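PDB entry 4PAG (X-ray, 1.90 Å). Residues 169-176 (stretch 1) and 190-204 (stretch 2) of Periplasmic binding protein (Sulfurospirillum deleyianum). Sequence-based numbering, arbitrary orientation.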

# COMPACT_ATOMS: atom_id res chain seq x y z
N GLU A 169 3.06 -1.03 -26.63
CA GLU A 169 4.03 -0.03 -26.20
C GLU A 169 4.17 0.06 -24.67
O GLU A 169 4.83 0.97 -24.18
CB GLU A 169 3.64 1.34 -26.77
CG GLU A 169 3.77 1.42 -28.29
CD GLU A 169 3.30 2.75 -28.86
OE1 GLU A 169 3.11 3.71 -28.08
OE2 GLU A 169 3.12 2.84 -30.09
N ARG A 170 3.59 -0.89 -23.94
CA ARG A 170 3.66 -0.87 -22.48
C ARG A 170 5.06 -1.24 -22.00
O ARG A 170 5.66 -2.19 -22.49
CB ARG A 170 2.64 -1.83 -21.86
CG ARG A 170 1.18 -1.51 -22.20
CD ARG A 170 0.66 -0.40 -21.32
NE ARG A 170 -0.68 0.06 -21.70
CZ ARG A 170 -1.82 -0.30 -21.10
NH1 ARG A 170 -1.84 -1.15 -20.08
NH2 ARG A 170 -2.97 0.22 -21.52
N THR A 171 5.57 -0.48 -21.04
CA THR A 171 6.94 -0.64 -20.56
C THR A 171 7.10 -1.94 -19.77
O THR A 171 6.38 -2.17 -18.81
CB THR A 171 7.32 0.56 -19.66
OG1 THR A 171 7.18 1.77 -20.42
CG2 THR A 171 8.75 0.46 -19.13
N LYS A 172 8.06 -2.78 -20.17
CA LYS A 172 8.37 -3.99 -19.40
C LYS A 172 9.05 -3.63 -18.09
O LYS A 172 10.03 -2.88 -18.07
CB LYS A 172 9.25 -4.94 -20.21
CG LYS A 172 8.57 -5.52 -21.45
CD LYS A 172 9.57 -6.10 -22.43
CE LYS A 172 10.26 -7.33 -21.88
NZ LYS A 172 11.45 -7.70 -22.71
N VAL A 173 8.52 -4.16 -16.99
CA VAL A 173 9.04 -3.84 -15.66
C VAL A 173 9.25 -5.11 -14.83
O VAL A 173 8.43 -6.04 -14.84
CB VAL A 173 8.15 -2.79 -14.94
CG1 VAL A 173 6.70 -3.24 -14.84
CG2 VAL A 173 8.69 -2.46 -13.55
N TYR A 174 10.37 -5.14 -14.11
CA TYR A 174 10.69 -6.19 -13.16
C TYR A 174 10.64 -5.59 -11.76
O TYR A 174 11.29 -4.58 -11.48
CB TYR A 174 12.08 -6.78 -13.43
CG TYR A 174 12.50 -7.81 -12.41
CD1 TYR A 174 11.81 -9.01 -12.30
CD2 TYR A 174 13.56 -7.58 -11.54
CE1 TYR A 174 12.17 -9.96 -11.36
CE2 TYR A 174 13.93 -8.53 -10.60
CZ TYR A 174 13.23 -9.71 -10.52
OH TYR A 174 13.58 -10.67 -9.60
N TYR A 175 9.86 -6.21 -10.88
CA TYR A 175 9.76 -5.79 -9.49
C TYR A 175 10.77 -6.59 -8.68
O TYR A 175 10.58 -7.79 -8.46
CB TYR A 175 8.33 -6.02 -8.99
CG TYR A 175 8.04 -5.59 -7.57
CD1 TYR A 175 8.71 -4.52 -6.97
CD2 TYR A 175 7.07 -6.24 -6.83
CE1 TYR A 175 8.41 -4.12 -5.67
CE2 TYR A 175 6.77 -5.86 -5.54
CZ TYR A 175 7.44 -4.81 -4.95
OH TYR A 175 7.13 -4.46 -3.65
N ALA A 176 11.85 -5.94 -8.27
CA ALA A 176 12.96 -6.65 -7.62
C ALA A 176 12.81 -6.57 -6.12
O ALA A 176 12.93 -5.51 -5.53
CB ALA A 176 14.29 -6.06 -8.05
N PHE A 190 -1.68 -8.99 -5.25
CA PHE A 190 -1.96 -7.75 -4.54
C PHE A 190 -0.68 -6.99 -4.15
O PHE A 190 -0.74 -5.80 -3.81
CB PHE A 190 -2.99 -7.88 -3.40
CG PHE A 190 -2.60 -8.78 -2.26
CD1 PHE A 190 -1.53 -8.49 -1.42
CD2 PHE A 190 -3.41 -9.88 -1.94
CE1 PHE A 190 -1.23 -9.30 -0.33
CE2 PHE A 190 -3.11 -10.69 -0.86
CZ PHE A 190 -2.01 -10.40 -0.05
N HIS A 191 0.47 -7.65 -4.24
CA HIS A 191 1.76 -7.00 -4.00
C HIS A 191 2.29 -6.18 -5.18
O HIS A 191 3.11 -5.28 -4.97
CB HIS A 191 2.79 -8.04 -3.59
CG HIS A 191 2.52 -8.65 -2.25
ND1 HIS A 191 2.56 -7.92 -1.08
CD2 HIS A 191 2.19 -9.91 -1.89
CE1 HIS A 191 2.28 -8.71 -0.06
NE2 HIS A 191 2.05 -9.92 -0.52
N SER A 192 1.84 -6.49 -6.40
CA SER A 192 2.31 -5.80 -7.61
C SER A 192 1.25 -4.97 -8.34
O SER A 192 1.55 -4.33 -9.35
CB SER A 192 2.89 -6.82 -8.60
OG SER A 192 1.89 -7.72 -9.04
N GLU A 193 0.03 -4.96 -7.82
CA GLU A 193 -1.10 -4.25 -8.44
C GLU A 193 -0.82 -2.83 -8.99
O GLU A 193 -1.24 -2.53 -10.11
CB GLU A 193 -2.29 -4.21 -7.47
CG GLU A 193 -3.58 -3.64 -8.07
CD GLU A 193 -3.80 -2.16 -7.77
OE1 GLU A 193 -3.02 -1.57 -6.98
OE2 GLU A 193 -4.77 -1.59 -8.32
N PRO A 194 -0.13 -1.96 -8.21
CA PRO A 194 0.06 -0.59 -8.71
C PRO A 194 1.02 -0.52 -9.90
O PRO A 194 0.96 0.44 -10.66
CB PRO A 194 0.65 0.15 -7.50
CG PRO A 194 1.25 -0.91 -6.65
CD PRO A 194 0.37 -2.10 -6.83
N LEU A 195 1.88 -1.52 -10.05
CA LEU A 195 2.76 -1.59 -11.22
C LEU A 195 1.94 -1.80 -12.49
O LEU A 195 2.20 -1.19 -13.53
CB LEU A 195 3.79 -2.70 -11.04
CG LEU A 195 4.77 -2.47 -9.88
CD1 LEU A 195 5.34 -3.78 -9.35
CD2 LEU A 195 5.90 -1.57 -10.34
N ALA A 196 0.93 -2.66 -12.41
CA ALA A 196 0.01 -2.88 -13.53
C ALA A 196 -0.93 -1.70 -13.73
O ALA A 196 -1.24 -1.32 -14.86
CB ALA A 196 -0.79 -4.16 -13.31
N LEU A 197 -1.39 -1.10 -12.62
CA LEU A 197 -2.27 0.07 -12.68
C LEU A 197 -1.59 1.27 -13.34
O LEU A 197 -2.24 2.09 -13.99
CB LEU A 197 -2.72 0.45 -11.27
CG LEU A 197 -3.90 1.40 -11.18
CD1 LEU A 197 -5.17 0.72 -11.66
CD2 LEU A 197 -4.05 1.90 -9.74
N ALA A 198 -0.27 1.35 -13.18
CA ALA A 198 0.53 2.40 -13.78
C ALA A 198 0.86 2.15 -15.26
O ALA A 198 1.55 2.96 -15.86
CB ALA A 198 1.81 2.57 -12.99
N GLY A 199 0.40 1.04 -15.82
CA GLY A 199 0.63 0.73 -17.24
C GLY A 199 1.85 -0.13 -17.49
O GLY A 199 2.36 -0.17 -18.61
N GLY A 200 2.33 -0.83 -16.47
CA GLY A 200 3.47 -1.70 -16.61
C GLY A 200 3.12 -3.05 -17.21
O GLY A 200 2.02 -3.57 -17.01
N ASN A 201 4.06 -3.60 -17.97
CA ASN A 201 4.02 -4.99 -18.40
C ASN A 201 4.94 -5.78 -17.48
O ASN A 201 6.17 -5.85 -17.68
CB ASN A 201 4.45 -5.08 -19.87
CG ASN A 201 4.46 -6.49 -20.39
OD1 ASN A 201 4.28 -7.45 -19.66
ND2 ASN A 201 4.70 -6.63 -21.68
N LEU A 202 4.35 -6.34 -16.43
CA LEU A 202 5.11 -7.05 -15.41
C LEU A 202 5.66 -8.35 -15.99
O LEU A 202 4.91 -9.18 -16.49
CB LEU A 202 4.22 -7.33 -14.20
CG LEU A 202 4.05 -6.16 -13.24
CD1 LEU A 202 2.82 -6.37 -12.35
CD2 LEU A 202 5.30 -6.01 -12.38
N VAL A 203 6.98 -8.54 -15.93
CA VAL A 203 7.61 -9.59 -16.72
C VAL A 203 7.37 -11.03 -16.25
O VAL A 203 7.40 -11.94 -17.08
CB VAL A 203 9.13 -9.36 -16.89
CG1 VAL A 203 9.35 -8.11 -17.73
CG2 VAL A 203 9.84 -9.26 -15.55
N HIS A 204 7.14 -11.23 -14.96
CA HIS A 204 6.92 -12.56 -14.40
C HIS A 204 5.41 -12.87 -14.36
O HIS A 204 4.64 -12.25 -13.61
CB HIS A 204 7.54 -12.65 -13.00
CG HIS A 204 7.61 -14.03 -12.43
ND1 HIS A 204 8.42 -15.02 -12.95
CD2 HIS A 204 6.99 -14.58 -11.36
CE1 HIS A 204 8.28 -16.12 -12.23
NE2 HIS A 204 7.41 -15.88 -11.26
O HOH W 1 4.89 -4.53 -23.50

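The two stretches meet as neighbouring parallel strands. Lys172 pairs with Asn201 and Val173 with Leu202, with CA-CA distances of 4.6 and 5.1 Å. Three backbone hydrogen bonds zip them together. Asn201 N donates to Thr171 O at 2.9 Å and is almost straight, at 174°. Val173 N donates to Asn201 O at 3.0 Å. Val203 N donates to Val173 O at 3.1 Å and is more bent, at 152°. Asn201 and Val173 thus each use both their N and O in the ladder. Two CA-H...O contacts support it: Lys172 CA lies 3.4 Å from Asn201 O, and Leu202 CA lies 3.5 Å from Val173 O.

The carbonyl of Arg170 finds no backbone donor in stretch 2. A water satisfies it instead, donating to Arg170 O at 2.7 Å and accepting from Asn201 ND2 at 2.8 Å. Asn201 OD1 is bonded just outside the stretches. Arg170 packs its CD 3.2 Å from Gly199 O, while its NE and NH2 are bonded elsewhere in the structure.

A short helix leads into the second strand and ends in a Schellman motif. Gly199 N bonds to Ala196 O at 3.0 Å, and Gly200 N to Leu195 O at 3.0 Å. Gly199 has positive phi, and a CB there would jam against the preceding carbonyl. At Gly200 an ideal CB would fall 2.9 Å from Val173 CG1, a clash.

Val173 and Leu202 share one sheet face, where Val173 CG1 meets Leu202 CD2 at 4.0 Å. Val173 CG2 also reaches Leu195 CD2 on the helix, at 4.3 Å. Leu195 CD1 makes an off-centre CH-pi contact, 4.2 Å from the centroid of the Tyr175 ring. Val203 CG2 sits at the edge of the Tyr174 ring, 3.8 Å from Tyr174 CD1. Both contacts are carbon against carbon. The tyrosine hydroxyls are hydrogen-bonded elsewhere in the structure.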